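Glutathione S-transferase-like protein (Methylobacillus flagellatus, PDB 4GLT) binds glutathione and probably works as a glutathione transferase, pairing a thioredoxin-like N-terminal domain with an all-helical C-terminal domain. Local coordinates at residues S31-K36 with L118-T123; A111-E116 with F174-I179. All blocks are in the same frame, centred on the assembly; numbering follows the deposited sequence.

Interaction 1 (S31-K36 with L118-T123); sequences SPYARK and LADGVT. With GSH (glutathione), chain E.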
ATOM      1  N   SER A  31       1.530  10.959 -11.409  1.00 56.97           N
ATOM      2  CA  SER A  31       1.321  10.005 -10.311  1.00 58.99           C
ATOM      3  C   SER A  31      -0.031  10.123  -9.602  1.00 51.76           C
ATOM      4  O   SER A  31      -0.270  11.098  -8.906  1.00 50.50           O
ATOM      5  CB  SER A  31       2.440  10.137  -9.284  1.00 53.28           C
ATOM      6  OG  SER A  31       2.169   9.322  -8.165  1.00 54.81           O
ATOM      7  N   PRO A  32      -0.902   9.104  -9.741  1.00 52.45           N
ATOM      8  CA  PRO A  32      -2.246   9.171  -9.146  1.00 61.96           C
ATOM      9  C   PRO A  32      -2.211   9.057  -7.620  1.00 48.64           C
ATOM     10  O   PRO A  32      -3.128   9.513  -6.932  1.00 46.44           O
ATOM     11  CB  PRO A  32      -2.967   7.974  -9.770  1.00 48.40           C
ATOM     12  CG  PRO A  32      -1.881   6.997 -10.067  1.00 49.07           C
ATOM     13  CD  PRO A  32      -0.660   7.815 -10.419  1.00 52.99           C
ATOM     14  N   TYR A  33      -1.141   8.466  -7.109  1.00 51.93           N
ATOM     15  CA  TYR A  33      -0.911   8.377  -5.669  1.00 76.08           C
ATOM     16  C   TYR A  33      -0.501   9.734  -5.124  1.00 50.34           C
ATOM     17  O   TYR A  33      -0.876  10.099  -4.022  1.00 50.51           O
ATOM     18  CB  TYR A  33       0.198   7.371  -5.370  1.00 61.04           C
ATOM     19  CG  TYR A  33       0.015   6.062  -6.079  1.00 63.14           C
ATOM     20  CD1 TYR A  33      -0.919   5.143  -5.629  1.00 46.34           C
ATOM     21  CD2 TYR A  33       0.768   5.749  -7.207  1.00 50.73           C
ATOM     22  CE1 TYR A  33      -1.090   3.934  -6.267  1.00 59.63           C
ATOM     23  CE2 TYR A  33       0.603   4.545  -7.854  1.00 57.11           C
ATOM     24  CZ  TYR A  33      -0.331   3.642  -7.379  1.00 56.37           C
ATOM     25  OH  TYR A  33      -0.515   2.442  -8.021  1.00 47.41           O
ATOM     26  N   ALA A  34       0.291  10.462  -5.906  1.00 49.21           N
ATOM     27  CA  ALA A  34       0.684  11.811  -5.550  1.00 49.05           C
ATOM     28  C   ALA A  34      -0.554  12.696  -5.570  1.00 55.95           C
ATOM     29  O   ALA A  34      -0.753  13.519  -4.683  1.00 56.95           O
ATOM     30  CB  ALA A  34       1.733  12.336  -6.515  1.00 56.08           C
ATOM     31  N   ARG A  35      -1.390  12.502  -6.582  1.00 45.30           N
ATOM     32  CA  ARG A  35      -2.584  13.305  -6.749  1.00 46.86           C
ATOM     33  C   ARG A  35      -3.530  13.141  -5.560  1.00 49.11           C
ATOM     34  O   ARG A  35      -4.129  14.113  -5.099  1.00 55.51           O
ATOM     35  CB  ARG A  35      -3.296  12.952  -8.062  1.00 44.58           C
ATOM     36  CG  ARG A  35      -4.444  13.889  -8.391  1.00 50.39           C
ATOM     37  CD  ARG A  35      -5.219  13.463  -9.627  1.00 54.55           C
ATOM     38  NE  ARG A  35      -6.200  14.480 -10.004  1.00 60.96           N
ATOM     39  CZ  ARG A  35      -7.045  14.372 -11.023  1.00 53.56           C
ATOM     40  NH1 ARG A  35      -7.046  13.288 -11.781  1.00 53.97           N
ATOM     41  NH2 ARG A  35      -7.879  15.360 -11.286  1.00 50.97           N
ATOM     42  N   LYS A  36      -3.677  11.909  -5.084  1.00 62.19           N
ATOM     43  CA  LYS A  36      -4.514  11.632  -3.920  1.00 53.75           C
ATOM     44  C   LYS A  36      -4.001  12.465  -2.740  1.00 61.98           C
ATOM     45  O   LYS A  36      -4.789  13.075  -2.004  1.00 51.75           O
ATOM     46  CB  LYS A  36      -4.508  10.121  -3.597  1.00 44.56           C
ATOM     47  CG  LYS A  36      -5.348   9.707  -2.387  1.00 43.26           C
ATOM     48  CD  LYS A  36      -5.173   8.225  -2.034  1.00 43.39           C
ATOM     49  CE  LYS A  36      -3.696   7.833  -2.052  1.00 53.25           C
ATOM     50  NZ  LYS A  36      -3.413   6.563  -1.322  1.00 46.83           N
ATOM     51  N   LEU A 118      -9.144  -0.669  -2.505  1.00 41.31           N
ATOM     52  CA  LEU A 118      -9.706  -1.153  -3.757  1.00 51.52           C
ATOM     53  C   LEU A 118      -9.266  -0.232  -4.886  1.00 56.27           C
ATOM     54  O   LEU A 118      -8.780  -0.683  -5.923  1.00 55.33           O
ATOM     55  CB  LEU A 118     -11.233  -1.216  -3.695  1.00 55.68           C
ATOM     56  CG  LEU A 118     -11.884  -1.756  -4.969  1.00 50.99           C
ATOM     57  CD1 LEU A 118     -11.192  -3.037  -5.401  1.00 62.35           C
ATOM     58  CD2 LEU A 118     -13.373  -1.986  -4.749  1.00 63.06           C
ATOM     59  N   ALA A 119      -9.446   1.063  -4.657  1.00 55.99           N
ATOM     60  CA  ALA A 119      -9.048   2.102  -5.597  1.00 44.34           C
ATOM     61  C   ALA A 119      -7.542   2.099  -5.862  1.00 50.43           C
ATOM     62  O   ALA A 119      -7.105   2.151  -7.013  1.00 47.68           O
ATOM     63  CB  ALA A 119      -9.490   3.468  -5.076  1.00 40.87           C
ATOM     64  N   ASP A 120      -6.737   2.041  -4.808  1.00 48.82           N
ATOM     65  CA  ASP A 120      -5.291   1.973  -5.027  1.00 45.73           C
ATOM     66  C   ASP A 120      -4.916   0.688  -5.760  1.00 44.52           C
ATOM     67  O   ASP A 120      -4.033   0.685  -6.609  1.00 41.26           O
ATOM     68  CB  ASP A 120      -4.530   2.071  -3.710  1.00 50.67           C
ATOM     69  CG  ASP A 120      -4.499   3.486  -3.158  1.00 67.94           C
ATOM     70  OD1 ASP A 120      -4.939   4.415  -3.872  1.00 56.55           O
ATOM     71  OD2 ASP A 120      -4.035   3.666  -2.010  1.00 63.46           O
ATOM     72  N   GLY A 121      -5.611  -0.396  -5.440  1.00 45.14           N
ATOM     73  CA  GLY A 121      -5.325  -1.694  -6.034  1.00 45.32           C
ATOM     74  C   GLY A 121      -5.587  -1.708  -7.529  1.00 51.15           C
ATOM     75  O   GLY A 121      -4.807  -2.256  -8.307  1.00 51.91           O
ATOM     76  N   VAL A 122      -6.698  -1.101  -7.919  1.00 47.06           N
ATOM     77  CA  VAL A 122      -7.017  -0.916  -9.320  1.00 51.33           C
ATOM     78  C   VAL A 122      -5.935  -0.083  -9.993  1.00 49.66           C
ATOM     79  O   VAL A 122      -5.504  -0.378 -11.114  1.00 55.32           O
ATOM     80  CB  VAL A 122      -8.385  -0.226  -9.474  1.00 53.58           C
ATOM     81  CG1 VAL A 122      -8.636   0.156 -10.926  1.00 62.31           C
ATOM     82  CG2 VAL A 122      -9.476  -1.146  -8.977  1.00 43.63           C
ATOM     83  N   THR A 123      -5.482   0.953  -9.302  1.00 51.60           N
ATOM     84  CA  THR A 123      -4.451   1.821  -9.855  1.00 46.02           C
ATOM     85  C   THR A 123      -3.179   0.991 -10.035  1.00 44.11           C
ATOM     86  O   THR A 123      -2.513   1.092 -11.061  1.00 54.62           O
ATOM     87  CB  THR A 123      -4.206   3.052  -8.945  1.00 59.93           C
ATOM     88  OG1 THR A 123      -5.460   3.661  -8.588  1.00 43.94           O
ATOM     89  CG2 THR A 123      -3.368   4.071  -9.640  1.00 42.87           C
TER
HETATM   90  N1  GSH E 301       2.394   2.756  -2.823  1.00 47.65           N
HETATM   91  CA1 GSH E 301       2.930   4.071  -3.238  1.00 53.94           C
HETATM   92  C1  GSH E 301       1.886   5.055  -2.806  1.00 48.79           C
HETATM   93  O11 GSH E 301       2.194   6.240  -2.591  1.00 48.77           O
HETATM   94  O12 GSH E 301       0.723   4.627  -2.651  1.00 49.10           O
HETATM   95  CB1 GSH E 301       3.195   4.070  -4.755  1.00 44.27           C
HETATM   96  CG1 GSH E 301       3.823   5.378  -5.259  1.00 45.30           C
HETATM   97  CD1 GSH E 301       4.043   5.335  -6.769  1.00 65.17           C
HETATM   98  OE1 GSH E 301       3.862   4.299  -7.393  1.00 51.68           O
HETATM   99  N2  GSH E 301       4.440   6.475  -7.349  1.00 70.86           N
HETATM  100  CA2 GSH E 301       4.839   6.651  -8.750  1.00 60.28           C
HETATM  101  C2  GSH E 301       3.699   6.556  -9.733  1.00 63.30           C
HETATM  102  O2  GSH E 301       2.589   6.987  -9.451  1.00 52.48           O
HETATM  103  CB2 GSH E 301       5.965   5.690  -9.110  1.00 66.15           C
HETATM  104  SG2 GSH E 301       7.492   6.111  -8.242  1.00 72.71           S
HETATM  105  N3  GSH E 301       3.965   6.005 -10.914  1.00 61.30           N
HETATM  106  CA3 GSH E 301       2.939   5.775 -11.919  1.00 69.01           C
HETATM  107  C3  GSH E 301       2.776   6.930 -12.886  1.00 75.26           C
HETATM  108  O31 GSH E 301       2.274   6.699 -14.009  1.00 72.14           O
HETATM  109  O32 GSH E 301       3.136   8.076 -12.530  1.00 67.68           O
HETATM  110  O   HOH W   1      -3.708   6.524  -5.532  1.00 68.66           O
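K36 NZ is gripped by three groups: it forms a salt bridge to D120 OD2 at 3.0 Å, a second to E116, and a hydrogen bond to S85 OG, which also binds glutathione. D120 offers the syn lone pair of OD2. The lysine chain leaves its helix with CG anti to the backbone N (chi1 180°) and bends at chi3, crossing the aspartate at about a right angle. Further along, the methyl T123 CG2 presses against P32 CG at 3.3 Å, tighter than usual for two carbons. The Y33 ring lies between P32 CG on one face and the glutathione carbon CB1 on the other; its hydroxyl end reaches the T123 side chain, with Y33 OH 3.7 Å from T123 CG2, and also makes a weak hydrogen bond to D124. Replacing Y33 by an alanine is likely to leave the glutathione CB1 methylene and P32 without the ring that lies between them, and T123 CG2 without its neighbour. T123 OG1 turns back to A119 O at 2.7 Å, from the opposite face of that carbonyl to T123 N. At the N-cap of helix 32-44, S31 OG accepts from A34 N and donates to glutathione O2 at 2.7 Å. One buried interface thus joins the glutathione site to the helical domain, and the two carboxylates around K36 probably stabilise its positive charge.

Interaction 2 (A111-E116 with F174-I179); sequences AVRRWE and FSLADI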
ATOM      1  N   ALA A 111     -14.310   1.023   6.651  1.00 59.29           N
ATOM      2  CA  ALA A 111     -15.031   1.169   5.403  1.00 53.72           C
ATOM      3  C   ALA A 111     -14.280   2.110   4.462  1.00 59.65           C
ATOM      4  O   ALA A 111     -14.167   1.834   3.267  1.00 65.51           O
ATOM      5  CB  ALA A 111     -16.446   1.663   5.655  1.00 55.10           C
ATOM      6  N   VAL A 112     -13.750   3.205   5.000  1.00 55.50           N
ATOM      7  CA  VAL A 112     -13.035   4.181   4.181  1.00 58.89           C
ATOM      8  C   VAL A 112     -11.730   3.626   3.663  1.00 57.41           C
ATOM      9  O   VAL A 112     -11.403   3.779   2.486  1.00 60.20           O
ATOM     10  CB  VAL A 112     -12.750   5.494   4.943  1.00 66.13           C
ATOM     11  CG1 VAL A 112     -11.628   6.279   4.275  1.00 41.64           C
ATOM     12  CG2 VAL A 112     -14.001   6.343   5.019  1.00 55.03           C
ATOM     13  N   ARG A 113     -10.977   2.968   4.532  1.00 56.69           N
ATOM     14  CA  ARG A 113      -9.683   2.442   4.102  1.00 52.45           C
ATOM     15  C   ARG A 113      -9.828   1.242   3.146  1.00 55.70           C
ATOM     16  O   ARG A 113      -8.940   0.980   2.336  1.00 55.43           O
ATOM     17  CB  ARG A 113      -8.822   2.110   5.323  1.00 49.45           C
ATOM     18  CG  ARG A 113      -8.949   3.155   6.423  1.00 64.08           C
ATOM     19  CD  ARG A 113      -7.686   3.988   6.614  1.00 64.92           C
ATOM     20  NE  ARG A 113      -6.953   4.269   5.379  1.00 56.82           N
ATOM     21  CZ  ARG A 113      -5.777   4.901   5.347  1.00 53.19           C
ATOM     22  NH1 ARG A 113      -5.208   5.315   6.469  1.00 51.13           N
ATOM     23  NH2 ARG A 113      -5.167   5.127   4.198  1.00 57.63           N
ATOM     24  N   ARG A 114     -10.955   0.534   3.220  1.00 52.05           N
ATOM     25  CA  ARG A 114     -11.216  -0.585   2.308  1.00 48.58           C
ATOM     26  C   ARG A 114     -11.466  -0.091   0.881  1.00 63.05           C
ATOM     27  O   ARG A 114     -10.789  -0.526  -0.080  1.00 58.05           O
ATOM     28  CB  ARG A 114     -12.375  -1.437   2.819  1.00 60.88           C
ATOM     29  CG  ARG A 114     -12.410  -2.849   2.254  1.00 55.81           C
ATOM     30  CD  ARG A 114     -13.670  -3.082   1.442  1.00 54.12           C
ATOM     31  NE  ARG A 114     -13.531  -2.660   0.057  1.00 67.36           N
ATOM     32  CZ  ARG A 114     -14.412  -1.908  -0.589  1.00 53.74           C
ATOM     33  NH1 ARG A 114     -15.505  -1.477   0.021  1.00 51.71           N
ATOM     34  NH2 ARG A 114     -14.189  -1.584  -1.852  1.00 58.16           N
ATOM     35  N   TRP A 115     -12.407   0.844   0.748  1.00 38.07           N
ATOM     36  CA  TRP A 115     -12.599   1.551  -0.522  1.00 43.67           C
ATOM     37  C   TRP A 115     -11.254   1.983  -1.103  1.00 52.08           C
ATOM     38  O   TRP A 115     -10.934   1.666  -2.260  1.00 54.52           O
ATOM     39  CB  TRP A 115     -13.454   2.798  -0.339  1.00 53.52           C
ATOM     40  CG  TRP A 115     -14.930   2.592  -0.465  1.00 46.93           C
ATOM     41  CD1 TRP A 115     -15.809   2.412   0.552  1.00 48.13           C
ATOM     42  CD2 TRP A 115     -15.705   2.575  -1.676  1.00 47.80           C
ATOM     43  NE1 TRP A 115     -17.092   2.275   0.057  1.00 52.56           N
ATOM     44  CE2 TRP A 115     -17.056   2.382  -1.306  1.00 52.13           C
ATOM     45  CE3 TRP A 115     -15.392   2.721  -3.030  1.00 55.73           C
ATOM     46  CZ2 TRP A 115     -18.088   2.319  -2.242  1.00 52.94           C
ATOM     47  CZ3 TRP A 115     -16.416   2.650  -3.957  1.00 60.37           C
ATOM     48  CH2 TRP A 115     -17.746   2.453  -3.561  1.00 67.91           C
ATOM     49  N   GLU A 116     -10.474   2.711  -0.298  1.00 42.43           N
ATOM     50  CA  GLU A 116      -9.177   3.263  -0.739  1.00 47.42           C
ATOM     51  C   GLU A 116      -8.197   2.205  -1.252  1.00 43.91           C
ATOM     52  O   GLU A 116      -7.430   2.456  -2.190  1.00 66.40           O
ATOM     53  CB  GLU A 116      -8.509   4.052   0.395  1.00 47.37           C
ATOM     54  CG  GLU A 116      -7.148   4.640   0.032  1.00 49.64           C
ATOM     55  CD  GLU A 116      -6.284   4.964   1.247  1.00 66.37           C
ATOM     56  OE1 GLU A 116      -6.632   4.510   2.358  1.00 47.64           O
ATOM     57  OE2 GLU A 116      -5.251   5.665   1.093  1.00 51.00           O
ATOM     58  N   PHE A 174     -18.119  13.074   2.118  1.00 54.09           N
ATOM     59  CA  PHE A 174     -16.922  13.118   1.334  1.00 69.13           C
ATOM     60  C   PHE A 174     -15.748  12.640   2.180  1.00 55.69           C
ATOM     61  O   PHE A 174     -15.454  13.203   3.229  1.00 59.06           O
ATOM     62  CB  PHE A 174     -16.708  14.547   0.847  1.00 72.04           C
ATOM     63  CG  PHE A 174     -15.503  14.703  -0.016  1.00 50.47           C
ATOM     64  CD1 PHE A 174     -15.553  14.353  -1.348  1.00 52.03           C
ATOM     65  CD2 PHE A 174     -14.321  15.199   0.507  1.00 55.72           C
ATOM     66  CE1 PHE A 174     -14.433  14.481  -2.148  1.00 61.72           C
ATOM     67  CE2 PHE A 174     -13.197  15.345  -0.290  1.00 43.90           C
ATOM     68  CZ  PHE A 174     -13.256  14.980  -1.616  1.00 44.87           C
ATOM     69  N   SER A 175     -15.089  11.580   1.737  1.00 59.40           N
ATOM     70  CA  SER A 175     -13.956  11.074   2.481  1.00 56.44           C
ATOM     71  C   SER A 175     -12.792  10.731   1.566  1.00 62.16           C
ATOM     72  O   SER A 175     -12.869  10.874   0.342  1.00 58.56           O
ATOM     73  CB  SER A 175     -14.368   9.837   3.281  1.00 52.69           C
ATOM     74  OG  SER A 175     -14.849   8.826   2.417  1.00 66.29           O
ATOM     75  N   LEU A 176     -11.709  10.287   2.192  1.00 51.32           N
ATOM     76  CA  LEU A 176     -10.579   9.731   1.488  1.00 56.00           C
ATOM     77  C   LEU A 176     -11.065   8.767   0.401  1.00 57.29           C
ATOM     78  O   LEU A 176     -10.497   8.711  -0.683  1.00 45.65           O
ATOM     79  CB  LEU A 176      -9.678   9.014   2.492  1.00 47.51           C
ATOM     80  CG  LEU A 176      -8.388   8.388   1.989  1.00 51.34           C
ATOM     81  CD1 LEU A 176      -7.530   9.437   1.294  1.00 55.93           C
ATOM     82  CD2 LEU A 176      -7.634   7.726   3.143  1.00 43.78           C
ATOM     83  N   ALA A 177     -12.129   8.015   0.687  1.00 55.60           N
ATOM     84  CA  ALA A 177     -12.647   7.060  -0.291  1.00 52.63           C
ATOM     85  C   ALA A 177     -12.864   7.745  -1.643  1.00 66.96           C
ATOM     86  O   ALA A 177     -12.230   7.411  -2.649  1.00 60.04           O
ATOM     87  CB  ALA A 177     -13.943   6.445   0.208  1.00 62.15           C
ATOM     88  N   ASP A 178     -13.762   8.721  -1.652  1.00 51.09           N
ATOM     89  CA  ASP A 178     -14.065   9.477  -2.859  1.00 46.84           C
ATOM     90  C   ASP A 178     -12.822  10.023  -3.552  1.00 60.22           C
ATOM     91  O   ASP A 178     -12.663   9.886  -4.768  1.00 57.35           O
ATOM     92  CB  ASP A 178     -15.029  10.575  -2.481  1.00 49.28           C
ATOM     93  CG  ASP A 178     -16.216  10.015  -1.731  1.00 50.96           C
ATOM     94  OD1 ASP A 178     -17.053   9.363  -2.390  1.00 49.75           O
ATOM     95  OD2 ASP A 178     -16.274  10.164  -0.492  1.00 56.47           O
ATOM     96  N   ILE A 179     -11.929  10.624  -2.784  1.00 49.26           N
ATOM     97  CA  ILE A 179     -10.718  11.146  -3.375  1.00 55.73           C
ATOM     98  C   ILE A 179      -9.982  10.038  -4.112  1.00 50.23           C
ATOM     99  O   ILE A 179      -9.500  10.231  -5.231  1.00 58.27           O
ATOM    100  CB  ILE A 179      -9.793  11.760  -2.317  1.00 58.20           C
ATOM    101  CG1 ILE A 179     -10.475  12.966  -1.663  1.00 57.73           C
ATOM    102  CG2 ILE A 179      -8.469  12.155  -2.946  1.00 56.29           C
ATOM    103  CD1 ILE A 179      -9.601  13.699  -0.671  1.00 62.94           C
TER
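V112 opens the contact by spreading its two methyls over the start of helix 176-191: CG2 lies 3.7 Å from S175 OG, and CG1 sits 3.8 Å from L176 CB, the valine and leucine side chains crossing at about a right angle. The valine thus packs beside a capping box, in which S175 N donates to the anti lone pair of D178 OD2 at 2.9 Å, while S175 OG accepts a weak bond from A177 N. With its OG held between backbone N and carbonyl carbon (chi1 59°), S175 can turn back toward that amide. Next comes R113, whose CB points away from the partner segment but whose chain bends at chi2 and chi3 to bring the guanidinium back; L176 CD2 lies over one of its faces, 3.7 Å from R113 NH2. W115 contributes mainly its base, W115 CB meeting A177 CB at 3.7 Å, while the indole leads off toward M159 and D162 of helix 142-162. E116 completes the turn: its carboxylate lies at the edge of the R113 guanidinium, in its plane, though the modelled separation is too short to be reliable, and L176 CD2 approaches E116 OE1 to 3.5 Å. One leucine methyl therefore packs against both groups. The backbones come near at E116 and A177, their CA atoms 5.2 Å apart, a close approach consistent with the small alanine side chain there. Around this pairing of helices 106-133 and 176-191, L176 also touches V40 of helix 32-44 and V89 of helix 85-93, while backbone hydrogen bonds tie it to L101.

In the fold
Both interactions draw on helix 106-133, interaction 2 on an earlier part of it and interaction 1 further on, with centres about 12 Å apart. Along the chain their segments alternate, from 31-36 through 111-116 and 118-123 to 174-179. Interaction 1 spans the N-terminal and C-terminal domains beside glutathione, near the centre of the chain; interaction 2 lies wholly within the helical domain, farther out. They meet directly where K36 bridges to E116, and K36 also packs on L176 and I179. Helix 106-133 therefore serves as a shared spine, linking the glutathione site to the helical bundle, and residues of both contacts reach the second subunit.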